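Local coordinates for ATP:cob(I)alamin adenosyltransferase (Salmonella enterica subsp. enterica serovar Livingstone, PDB 5CX7), which probably makes adenosylcobalamin, the cofactor of propanediol dehydratase, from cob(I)alamin and ATP, and carries a heme-binding C-terminal domain, the part crystallised, at residues D16-R27 with I133-I141; L56-A67 with G119-D130. All coordinates share one frame; numbering follows the deposited sequence.

Overall arrangement
Near the N terminus, helix 14-31 supplies the first half of interaction 1. The chain then runs through strands 36-41 and 46-51 into helix 59-72, whose first part, with the turn before it, opens interaction 2. After helix 93-96 comes strand 107-112, and strand 115-123 with the start of helix 127-139 closes interaction 2. The rest of that last helix returns to residues 16-27 and closes interaction 1, so interaction 2 is nested inside the larger loop. Interaction 1 joins two helices on the sheet's heme side; interaction 2 packs a helix on the other face. They touch through L120 and I122, whose side chains reach I133, A134 and I138.

Interaction 1 of 2, residues D16-R27 with I133-I141; sequences DLHQLTRAAVER and IAQTAIAAI. With HEM (protoporphyrin IX containing Fe), chain B.
Residues 16-27 and the helix of 133-139 run in broadly opposite directions but obliquely, their axes 7.8 Å apart at 139°. A24 and A137 have the closest CA atoms, 4.8 Å apart, and no hydrogen bond crosses; small side chains permit this approach. A137 CB sits 3.4 Å from L20 O and also meets A24 CB, while A23 CB touches A140 CB at 3.6 Å. At one end, I141 turns CG1 between its backbone N and carbonyl carbon (chi1 63°), which brings CD1 to 3.7 Å from L20 CG; the two side chains cross at about a right angle. I141 CG2 meets Q19 CB. At the other end R27 lays its CG across T136 and beside I133 CG1, and its guanidinium continues to a salt bridge with D132. Both helices cover one face of the antiparallel sheet of this HbpS-like domain: L20 and A24 rest on strand 36-41, I138 on strand 107-112. H18, T21, R22 and V25, on a different side of helix 14-31, line the heme pocket. H18 NE2 binds the iron at 2.0 Å, and H18 of a second subunit provides the other axial nitrogen, giving bis-histidine coordination between subunits. R22 extends along the porphyrin, heme CMD lying 3.4 Å above the centre of its guanidinium plane, and R22 NE donates to E26 OE2 at 2.8 Å, a salt bridge that helps fix the guanidinium's rotation.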
loop_
_atom_site.group_PDB
_atom_site.type_symbol
_atom_site.label_atom_id
_atom_site.label_comp_id
_atom_site.label_asym_id
_atom_site.label_seq_id
_atom_site.Cartn_x
_atom_site.Cartn_y
_atom_site.Cartn_z
ATOM N N ASP E 16 -9.514 -28.987 18.233
ATOM C CA ASP E 16 -8.309 -28.987 17.356
ATOM C C ASP E 16 -7.497 -27.699 17.514
ATOM O O ASP E 16 -6.294 -27.733 17.616
ATOM C CB ASP E 16 -8.681 -29.106 15.884
ATOM C CG ASP E 16 -9.263 -30.468 15.507
ATOM O OD1 ASP E 16 -8.770 -31.492 15.998
ATOM O OD2 ASP E 16 -10.047 -30.557 14.510
ATOM N N LEU E 17 -8.196 -26.584 17.421
ATOM C CA LEU E 17 -7.543 -25.258 17.475
ATOM C C LEU E 17 -6.885 -25.054 18.824
ATOM O O LEU E 17 -5.774 -24.544 18.916
ATOM C CB LEU E 17 -8.598 -24.153 17.247
ATOM C CG LEU E 17 -9.226 -24.137 15.839
ATOM C CD1 LEU E 17 -10.427 -23.191 15.792
ATOM C CD2 LEU E 17 -8.244 -23.829 14.729
ATOM N N HIS E 18 -7.628 -25.373 19.885
ATOM C CA HIS E 18 -7.171 -25.210 21.216
ATOM C C HIS E 18 -5.913 -26.031 21.482
ATOM O O HIS E 18 -4.984 -25.514 22.075
ATOM C CB HIS E 18 -8.297 -25.540 22.220
ATOM C CG HIS E 18 -7.997 -25.060 23.604
ATOM N ND1 HIS E 18 -7.442 -25.878 24.566
ATOM C CD2 HIS E 18 -8.118 -23.834 24.177
ATOM C CE1 HIS E 18 -7.238 -25.193 25.680
ATOM N NE2 HIS E 18 -7.641 -23.978 25.447
ATOM N N GLN E 19 -5.932 -27.288 21.090
ATOM C CA GLN E 19 -4.821 -28.207 21.290
ATOM C C GLN E 19 -3.618 -27.850 20.476
ATOM O O GLN E 19 -2.526 -27.919 20.989
ATOM C CB GLN E 19 -5.202 -29.691 21.060
ATOM C CG GLN E 19 -6.204 -30.152 22.090
ATOM C CD GLN E 19 -5.706 -29.909 23.516
ATOM O OE1 GLN E 19 -4.754 -30.557 23.935
ATOM N NE2 GLN E 19 -6.363 -29.038 24.273
ATOM N N LEU E 20 -3.823 -27.423 19.232
ATOM C CA LEU E 20 -2.717 -26.961 18.423
ATOM C C LEU E 20 -2.023 -25.811 19.093
ATOM O O LEU E 20 -0.785 -25.817 19.183
ATOM C CB LEU E 20 -3.176 -26.496 17.033
ATOM C CG LEU E 20 -3.475 -27.556 15.987
ATOM C CD1 LEU E 20 -4.211 -26.963 14.793
ATOM C CD2 LEU E 20 -2.217 -28.271 15.541
ATOM N N THR E 21 -2.794 -24.863 19.554
ATOM C CA THR E 21 -2.281 -23.640 20.134
ATOM C C THR E 21 -1.554 -23.876 21.472
ATOM O O THR E 21 -0.408 -23.496 21.680
ATOM C CB THR E 21 -3.353 -22.617 20.309
ATOM O OG1 THR E 21 -4.028 -22.374 19.077
ATOM C CG2 THR E 21 -2.729 -21.295 20.775
ATOM N N ARG E 22 -2.199 -24.606 22.345
ATOM C CA ARG E 22 -1.558 -25.040 23.567
ATOM C C ARG E 22 -0.296 -25.828 23.376
ATOM O O ARG E 22 0.657 -25.580 24.064
ATOM C CB ARG E 22 -2.545 -25.855 24.318
ATOM C CG ARG E 22 -2.143 -26.281 25.682
ATOM C CD ARG E 22 -3.273 -26.893 26.526
ATOM N NE ARG E 22 -2.596 -27.323 27.740
ATOM C CZ ARG E 22 -3.148 -28.074 28.696
ATOM N NH1 ARG E 22 -4.421 -28.449 28.633
ATOM N NH2 ARG E 22 -2.408 -28.455 29.708
ATOM N N ALA E 23 -0.318 -26.845 22.521
ATOM C CA ALA E 23 0.863 -27.670 22.295
ATOM C C ALA E 23 1.988 -26.852 21.693
ATOM O O ALA E 23 3.152 -27.083 22.044
ATOM C CB ALA E 23 0.554 -28.832 21.384
ATOM N N ALA E 24 1.675 -25.892 20.802
ATOM C CA ALA E 24 2.726 -25.064 20.237
ATOM C C ALA E 24 3.360 -24.240 21.329
ATOM O O ALA E 24 4.593 -24.157 21.439
ATOM C CB ALA E 24 2.192 -24.137 19.114
ATOM N N VAL E 25 2.558 -23.579 22.140
ATOM C CA VAL E 25 3.086 -22.736 23.216
ATOM C C VAL E 25 3.892 -23.558 24.232
ATOM O O VAL E 25 4.988 -23.154 24.661
ATOM C CB VAL E 25 1.944 -21.991 23.914
ATOM C CG1 VAL E 25 2.368 -21.331 25.233
ATOM C CG2 VAL E 25 1.359 -20.921 23.005
ATOM N N GLU E 26 3.359 -24.724 24.628
ATOM C CA GLU E 26 4.094 -25.629 25.542
ATOM C C GLU E 26 5.484 -26.010 24.982
ATOM O O GLU E 26 6.480 -25.992 25.702
ATOM C CB GLU E 26 3.259 -26.877 25.881
ATOM C CG GLU E 26 2.137 -26.497 26.857
ATOM C CD GLU E 26 1.177 -27.645 27.174
ATOM O OE1 GLU E 26 1.352 -28.765 26.606
ATOM O OE2 GLU E 26 0.230 -27.418 27.961
ATOM N N ARG E 27 5.538 -26.398 23.722
ATOM C CA ARG E 27 6.787 -26.747 23.102
ATOM C C ARG E 27 7.762 -25.554 23.029
ATOM O O ARG E 27 8.970 -25.710 23.306
ATOM C CB ARG E 27 6.565 -27.338 21.684
ATOM C CG ARG E 27 7.815 -27.814 20.982
ATOM C CD ARG E 27 8.580 -28.814 21.894
ATOM N NE ARG E 27 9.748 -29.301 21.201
ATOM C CZ ARG E 27 10.804 -29.880 21.791
ATOM N NH1 ARG E 27 10.838 -30.065 23.108
ATOM N NH2 ARG E 27 11.882 -30.251 21.046
ATOM N N ILE E 133 8.510 -26.744 16.752
ATOM C CA ILE E 133 7.273 -26.316 17.414
ATOM C C ILE E 133 6.001 -26.635 16.622
ATOM O O ILE E 133 5.089 -27.203 17.183
ATOM C CB ILE E 133 7.328 -24.835 17.771
ATOM C CG1 ILE E 133 8.453 -24.570 18.823
ATOM C CG2 ILE E 133 6.012 -24.312 18.291
ATOM C CD1 ILE E 133 8.959 -23.143 18.852
ATOM N N ALA E 134 6.022 -26.323 15.326
ATOM C CA ALA E 134 4.915 -26.604 14.466
ATOM C C ALA E 134 4.632 -28.117 14.395
ATOM O O ALA E 134 3.497 -28.525 14.509
ATOM C CB ALA E 134 5.182 -26.052 13.075
ATOM N N GLN E 135 5.653 -28.904 14.178
ATOM C CA GLN E 135 5.500 -30.371 14.091
ATOM C C GLN E 135 4.981 -30.984 15.382
ATOM O O GLN E 135 4.129 -31.858 15.358
ATOM C CB GLN E 135 6.816 -31.042 13.717
ATOM C CG GLN E 135 7.257 -30.805 12.281
ATOM C CD GLN E 135 8.778 -30.982 12.130
ATOM O OE1 GLN E 135 9.432 -31.497 12.997
ATOM N NE2 GLN E 135 9.326 -30.518 11.020
ATOM N N THR E 136 5.483 -30.503 16.492
ATOM C CA THR E 136 5.029 -30.958 17.820
ATOM C C THR E 136 3.554 -30.655 17.997
ATOM O O THR E 136 2.818 -31.483 18.519
ATOM C CB THR E 136 5.884 -30.298 18.948
ATOM O OG1 THR E 136 7.248 -30.607 18.730
ATOM C CG2 THR E 136 5.475 -30.794 20.354
ATOM N N ALA E 137 3.120 -29.442 17.623
ATOM C CA ALA E 137 1.745 -29.033 17.809
ATOM C C ALA E 137 0.851 -29.891 16.941
ATOM O O ALA E 137 -0.198 -30.344 17.412
ATOM C CB ALA E 137 1.583 -27.575 17.451
ATOM N N ILE E 138 1.279 -30.153 15.714
ATOM C CA ILE E 138 0.510 -30.931 14.783
ATOM C C ILE E 138 0.327 -32.387 15.257
ATOM O O ILE E 138 -0.752 -32.946 15.135
ATOM C CB ILE E 138 1.124 -30.874 13.398
ATOM C CG1 ILE E 138 0.867 -29.462 12.782
ATOM C CG2 ILE E 138 0.545 -31.921 12.460
ATOM C CD1 ILE E 138 1.807 -29.133 11.617
ATOM N N ALA E 139 1.377 -32.942 15.825
ATOM C CA ALA E 139 1.329 -34.281 16.436
ATOM C C ALA E 139 0.331 -34.350 17.591
ATOM O O ALA E 139 -0.142 -35.438 17.881
ATOM C CB ALA E 139 2.731 -34.721 16.871
ATOM N N ALA E 140 0.006 -33.235 18.268
ATOM C CA ALA E 140 -0.951 -33.242 19.375
ATOM C C ALA E 140 -2.386 -33.480 18.924
ATOM O O ALA E 140 -3.232 -33.769 19.742
ATOM C CB ALA E 140 -0.885 -31.949 20.177
ATOM N N ILE E 141 -2.683 -33.325 17.646
ATOM C CA ILE E 141 -4.014 -33.577 17.201
ATOM C C ILE E 141 -4.122 -34.579 16.145
ATOM O O ILE E 141 -5.213 -34.681 15.771
ATOM C CB ILE E 141 -4.793 -32.290 16.707
ATOM C CG1 ILE E 141 -4.148 -31.646 15.476
ATOM C CG2 ILE E 141 -4.852 -31.258 17.846
ATOM C CD1 ILE E 141 -5.087 -30.672 14.737
HETATM C CHA HEM B . -9.107 -24.639 28.944
HETATM C CHB HEM B . -10.501 -21.396 25.591
HETATM C CHC HEM B . -5.799 -20.730 24.690
HETATM C CHD HEM B . -4.501 -23.618 28.310
HETATM C C1A HEM B . -9.830 -23.864 28.094
HETATM C C2A HEM B . -11.224 -23.941 27.966
HETATM C C3A HEM B . -11.611 -23.033 27.018
HETATM C C4A HEM B . -10.483 -22.359 26.560
HETATM C CMA HEM B . -13.025 -22.780 26.522
HETATM C CAA HEM B . -12.165 -24.890 28.698
HETATM C CBA HEM B . -12.423 -26.062 27.716
HETATM C CGA HEM B . -12.592 -27.405 28.382
HETATM O O1A HEM B . -13.754 -27.875 28.511
HETATM O O2A HEM B . -11.574 -28.037 28.774
HETATM C C1B HEM B . -9.329 -20.905 25.055
HETATM C C2B HEM B . -9.286 -19.989 24.002
HETATM C C3B HEM B . -7.964 -19.791 23.737
HETATM C C4B HEM B . -7.184 -20.650 24.661
HETATM C CMB HEM B . -10.534 -19.384 23.346
HETATM C CAB HEM B . -7.507 -18.849 22.697
HETATM C CBB HEM B . -6.277 -18.536 22.364
HETATM C C1C HEM B . -5.021 -21.462 25.570
HETATM C C2C HEM B . -3.594 -21.481 25.567
HETATM C C3C HEM B . -3.230 -22.320 26.634
HETATM C C4C HEM B . -4.455 -22.781 27.231
HETATM C CMC HEM B . -2.658 -20.736 24.600
HETATM C CAC HEM B . -1.894 -22.751 27.165
HETATM C CBC HEM B . -0.717 -22.384 26.722
HETATM C C1D HEM B . -5.711 -24.108 28.747
HETATM C C2D HEM B . -5.672 -25.070 29.852
HETATM C C3D HEM B . -6.965 -25.404 30.047
HETATM C C4D HEM B . -7.751 -24.600 29.069
HETATM C CMD HEM B . -4.429 -25.549 30.586
HETATM C CAD HEM B . -7.487 -26.367 31.119
HETATM C CBD HEM B . -7.083 -27.831 30.920
HETATM C CGD HEM B . -8.241 -28.724 30.532
HETATM O O1D HEM B . -8.457 -29.811 31.164
HETATM O O2D HEM B . -8.959 -28.394 29.553
HETATM N NA HEM B . -9.382 -22.895 27.192
HETATM N NB HEM B . -8.092 -21.254 25.404
HETATM N NC HEM B . -5.517 -22.295 26.539
HETATM N ND HEM B . -6.973 -23.857 28.296
HETATM FE FE HEM B . -7.539 -22.624 26.889
#

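Interaction 2 of 2, residues L56-A67 with G119-D130; sequences LLVSSELAPKKA and GLGISGGSVEQD. With GOL (glycerol), chain C.
With chi1 at -178°, S123 swings OG away from its own N to the side of helix 59-67, where S59 OG (chi1 -59°) meets it in a hydrogen bond of 2.9 Å. K66 reaches with NZ to the end of the same strand. This is helix-on-sheet packing in an HbpS-like domain: helix 59-67 runs nearly antiparallel to strand 119-123, the axes 5.8 Å apart at 154°. G121 CA lies 3.6 Å from A63 O, a close approach consistent with the two glycines, G119 and G121, that leave the helix backbone directly on the strand. A67 CB rests on the strand backbone, and A63 CB packs beside S123 CB. K66 NZ donates to I122 O at 2.9 Å in the carbonyl plane, forms a salt bridge to D130 OD2 at 3.0 Å and makes a hydrogen bond to G105 O, so several partners hold the ammonium group. D130 in turn accepts G125 N on OD1, tying the turn after the strand to helix 127-139, which S126 and Q129 start with a capping box. A glycerol, probably from the crystallisation liquor, lies beside the strand end, against K66 and D130: its O1 accepts a hydrogen bond from K66 NZ and donates to D130 OD2, and its O2 donates to G125 O. Nearby, one water accepts from L56 N and donates to G124 O, 2.6 Å from the water oxygen.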
loop_
_atom_site.group_PDB
_atom_site.type_symbol
_atom_site.label_atom_id
_atom_site.label_comp_id
_atom_site.label_asym_id
_atom_site.label_seq_id
_atom_site.Cartn_x
_atom_site.Cartn_y
_atom_site.Cartn_z
ATOM N N LEU E 56 9.914 -12.028 18.932
ATOM C CA LEU E 56 10.453 -11.035 17.970
ATOM C C LEU E 56 9.297 -10.308 17.345
ATOM O O LEU E 56 8.332 -10.957 16.895
ATOM C CB LEU E 56 11.219 -11.710 16.859
ATOM C CG LEU E 56 12.526 -12.411 17.189
ATOM C CD1 LEU E 56 13.127 -13.060 15.927
ATOM C CD2 LEU E 56 13.541 -11.486 17.813
ATOM N N LEU E 57 9.412 -8.984 17.203
ATOM C CA LEU E 57 8.323 -8.250 16.533
ATOM C C LEU E 57 8.005 -8.708 15.135
ATOM O O LEU E 57 6.818 -8.777 14.777
ATOM C CB LEU E 57 8.552 -6.735 16.485
ATOM C CG LEU E 57 8.689 -5.897 17.747
ATOM C CD1 LEU E 57 8.846 -4.441 17.348
ATOM C CD2 LEU E 57 7.446 -6.069 18.604
ATOM N N VAL E 58 9.002 -9.068 14.369
ATOM C CA VAL E 58 8.803 -9.627 13.007
ATOM C C VAL E 58 7.873 -10.838 12.955
ATOM O O VAL E 58 7.172 -11.059 11.988
ATOM C CB VAL E 58 10.071 -9.942 12.229
ATOM C CG1 VAL E 58 10.890 -8.684 11.978
ATOM C CG2 VAL E 58 10.901 -11.057 12.895
ATOM N N SER E 59 7.928 -11.660 14.025
ATOM C CA SER E 59 7.094 -12.862 14.088
ATOM C C SER E 59 5.588 -12.633 14.092
ATOM O O SER E 59 4.832 -13.485 13.610
ATOM C CB SER E 59 7.498 -13.671 15.365
ATOM O OG SER E 59 8.872 -13.969 15.199
ATOM N N SER E 60 5.153 -11.452 14.527
ATOM C CA SER E 60 3.737 -11.005 14.372
ATOM C C SER E 60 3.246 -10.997 12.921
ATOM O O SER E 60 2.063 -11.197 12.664
ATOM C CB SER E 60 3.479 -9.644 15.038
ATOM O OG SER E 60 3.687 -9.797 16.441
ATOM N N GLU E 61 4.155 -10.764 12.002
ATOM C CA GLU E 61 3.830 -10.751 10.546
ATOM C C GLU E 61 4.193 -12.077 9.920
ATOM O O GLU E 61 3.405 -12.619 9.167
ATOM C CB GLU E 61 4.584 -9.567 9.895
ATOM C CG GLU E 61 4.349 -9.428 8.404
ATOM C CD GLU E 61 4.738 -8.074 7.844
ATOM O OE1 GLU E 61 5.123 -7.144 8.619
ATOM O OE2 GLU E 61 4.729 -7.929 6.578
ATOM N N LEU E 62 5.361 -12.633 10.306
ATOM C CA LEU E 62 5.803 -13.878 9.687
ATOM C C LEU E 62 4.961 -15.119 10.034
ATOM O O LEU E 62 4.663 -15.946 9.131
ATOM C CB LEU E 62 7.280 -14.215 10.034
ATOM C CG LEU E 62 8.315 -13.268 9.510
ATOM C CD1 LEU E 62 9.651 -13.580 10.086
ATOM C CD2 LEU E 62 8.375 -13.204 7.976
ATOM N N ALA E 63 4.500 -15.236 11.267
ATOM C CA ALA E 63 3.691 -16.446 11.609
ATOM C C ALA E 63 2.343 -16.548 10.814
ATOM O O ALA E 63 2.085 -17.599 10.197
ATOM C CB ALA E 63 3.475 -16.603 13.112
ATOM N N PRO E 64 1.529 -15.453 10.753
ATOM C CA PRO E 64 0.296 -15.579 9.984
ATOM C C PRO E 64 0.579 -15.758 8.518
ATOM O O PRO E 64 -0.166 -16.484 7.806
ATOM C CB PRO E 64 -0.448 -14.264 10.233
ATOM C CG PRO E 64 0.241 -13.663 11.445
ATOM C CD PRO E 64 1.572 -14.232 11.588
ATOM N N LYS E 65 1.612 -15.109 8.030
ATOM C CA LYS E 65 2.016 -15.346 6.612
ATOM C C LYS E 65 2.396 -16.778 6.317
ATOM O O LYS E 65 2.092 -17.317 5.240
ATOM C CB LYS E 65 3.129 -14.380 6.182
ATOM C CG LYS E 65 2.561 -12.936 6.047
ATOM C CD LYS E 65 3.638 -11.985 5.656
ATOM C CE LYS E 65 2.938 -10.634 5.210
ATOM N NZ LYS E 65 3.938 -9.713 4.675
ATOM N N LYS E 66 3.178 -17.375 7.198
ATOM C CA LYS E 66 3.482 -18.805 7.002
ATOM C C LYS E 66 2.269 -19.673 6.918
ATOM O O LYS E 66 2.190 -20.634 6.128
ATOM C CB LYS E 66 4.441 -19.303 8.080
ATOM C CG LYS E 66 5.833 -18.783 7.995
ATOM C CD LYS E 66 6.733 -19.424 9.090
ATOM C CE LYS E 66 8.018 -18.626 9.273
ATOM N NZ LYS E 66 8.878 -19.180 10.351
ATOM N N ALA E 67 1.311 -19.426 7.815
ATOM C CA ALA E 67 0.113 -20.207 7.878
ATOM C C ALA E 67 -0.697 -20.036 6.630
ATOM O O ALA E 67 -1.186 -21.031 6.016
ATOM C CB ALA E 67 -0.697 -19.821 9.083
ATOM N N GLY E 119 -3.965 -24.253 7.997
ATOM C CA GLY E 119 -2.571 -23.963 7.986
ATOM C C GLY E 119 -2.133 -23.490 9.344
ATOM O O GLY E 119 -2.849 -22.789 10.053
ATOM N N LEU E 120 -0.950 -23.939 9.723
ATOM C CA LEU E 120 -0.329 -23.514 10.995
ATOM C C LEU E 120 0.982 -22.838 10.680
ATOM O O LEU E 120 1.775 -23.360 9.929
ATOM C CB LEU E 120 -0.093 -24.745 11.907
ATOM C CG LEU E 120 0.756 -24.516 13.140
ATOM C CD1 LEU E 120 -0.031 -23.796 14.169
ATOM C CD2 LEU E 120 1.277 -25.847 13.710
ATOM N N GLY E 121 1.251 -21.751 11.366
ATOM C CA GLY E 121 2.490 -21.036 11.242
ATOM C C GLY E 121 3.102 -20.603 12.546
ATOM O O GLY E 121 2.416 -20.169 13.460
ATOM N N ILE E 122 4.414 -20.797 12.646
ATOM C CA ILE E 122 5.192 -20.458 13.823
ATOM C C ILE E 122 6.365 -19.594 13.432
ATOM O O ILE E 122 7.044 -19.890 12.474
ATOM C CB ILE E 122 5.828 -21.725 14.503
ATOM C CG1 ILE E 122 4.728 -22.779 14.848
ATOM C CG2 ILE E 122 6.596 -21.322 15.729
ATOM C CD1 ILE E 122 3.696 -22.325 15.907
ATOM N N SER E 123 6.590 -18.541 14.204
ATOM C CA SER E 123 7.734 -17.737 14.019
ATOM C C SER E 123 8.211 -17.212 15.338
ATOM O O SER E 123 7.433 -16.899 16.242
ATOM C CB SER E 123 7.432 -16.508 13.064
ATOM O OG SER E 123 8.642 -15.753 12.875
ATOM N N GLY E 124 9.515 -17.020 15.422
ATOM C CA GLY E 124 10.143 -16.462 16.628
ATOM C C GLY E 124 11.450 -17.081 17.029
ATOM O O GLY E 124 12.299 -16.430 17.684
ATOM N N GLY E 125 11.650 -18.323 16.627
ATOM C CA GLY E 125 12.935 -18.989 16.811
ATOM C C GLY E 125 13.744 -19.086 15.546
ATOM O O GLY E 125 13.599 -18.266 14.614
ATOM N N SER E 126 14.725 -19.982 15.555
ATOM C CA SER E 126 15.440 -20.307 14.335
ATOM C C SER E 126 14.389 -20.966 13.470
ATOM O O SER E 126 13.388 -21.452 14.016
ATOM C CB SER E 126 16.666 -21.247 14.621
ATOM O OG SER E 126 16.168 -22.458 15.186
ATOM N N VAL E 127 14.662 -21.121 12.185
ATOM C CA VAL E 127 13.812 -21.832 11.304
ATOM C C VAL E 127 13.575 -23.317 11.806
ATOM O O VAL E 127 12.476 -23.782 11.874
ATOM C CB VAL E 127 14.350 -21.845 9.919
ATOM C CG1 VAL E 127 13.509 -22.771 9.056
ATOM C CG2 VAL E 127 14.327 -20.396 9.338
ATOM N N GLU E 128 14.634 -23.933 12.285
ATOM C CA GLU E 128 14.535 -25.288 12.863
ATOM C C GLU E 128 13.629 -25.322 14.062
ATOM O O GLU E 128 12.876 -26.272 14.256
ATOM C CB GLU E 128 15.940 -25.824 13.203
ATOM C CG GLU E 128 16.839 -26.069 11.993
ATOM C CD GLU E 128 17.544 -24.817 11.431
ATOM O OE1 GLU E 128 17.469 -23.685 12.000
ATOM O OE2 GLU E 128 18.128 -25.016 10.352
ATOM N N GLN E 129 13.769 -24.370 14.953
ATOM C CA GLN E 129 12.925 -24.328 16.147
ATOM C C GLN E 129 11.467 -24.131 15.794
ATOM O O GLN E 129 10.590 -24.757 16.363
ATOM C CB GLN E 129 13.363 -23.263 17.141
ATOM C CG GLN E 129 14.642 -23.575 17.845
ATOM C CD GLN E 129 15.167 -22.391 18.632
ATOM O OE1 GLN E 129 15.020 -21.207 18.250
ATOM N NE2 GLN E 129 15.774 -22.683 19.757
ATOM N N ASP E 130 11.213 -23.269 14.805
ATOM C CA ASP E 130 9.875 -22.995 14.379
ATOM C C ASP E 130 9.217 -24.233 13.773
ATOM O O ASP E 130 8.073 -24.532 14.099
ATOM C CB ASP E 130 9.848 -21.871 13.301
ATOM C CG ASP E 130 10.228 -20.521 13.793
ATOM O OD1 ASP E 130 10.202 -20.155 14.999
ATOM O OD2 ASP E 130 10.505 -19.626 12.879
HETATM C C1 GOL C . 11.528 -16.924 11.461
HETATM O O1 GOL C . 10.198 -17.219 11.720
HETATM C C2 GOL C . 12.150 -15.969 12.481
HETATM O O2 GOL C . 11.928 -16.295 13.854
HETATM C C3 GOL C . 13.607 -16.159 12.086
HETATM O O3 GOL C . 14.412 -15.654 13.060
HETATM O O HOH W 1 11.386 -14.785 19.528
#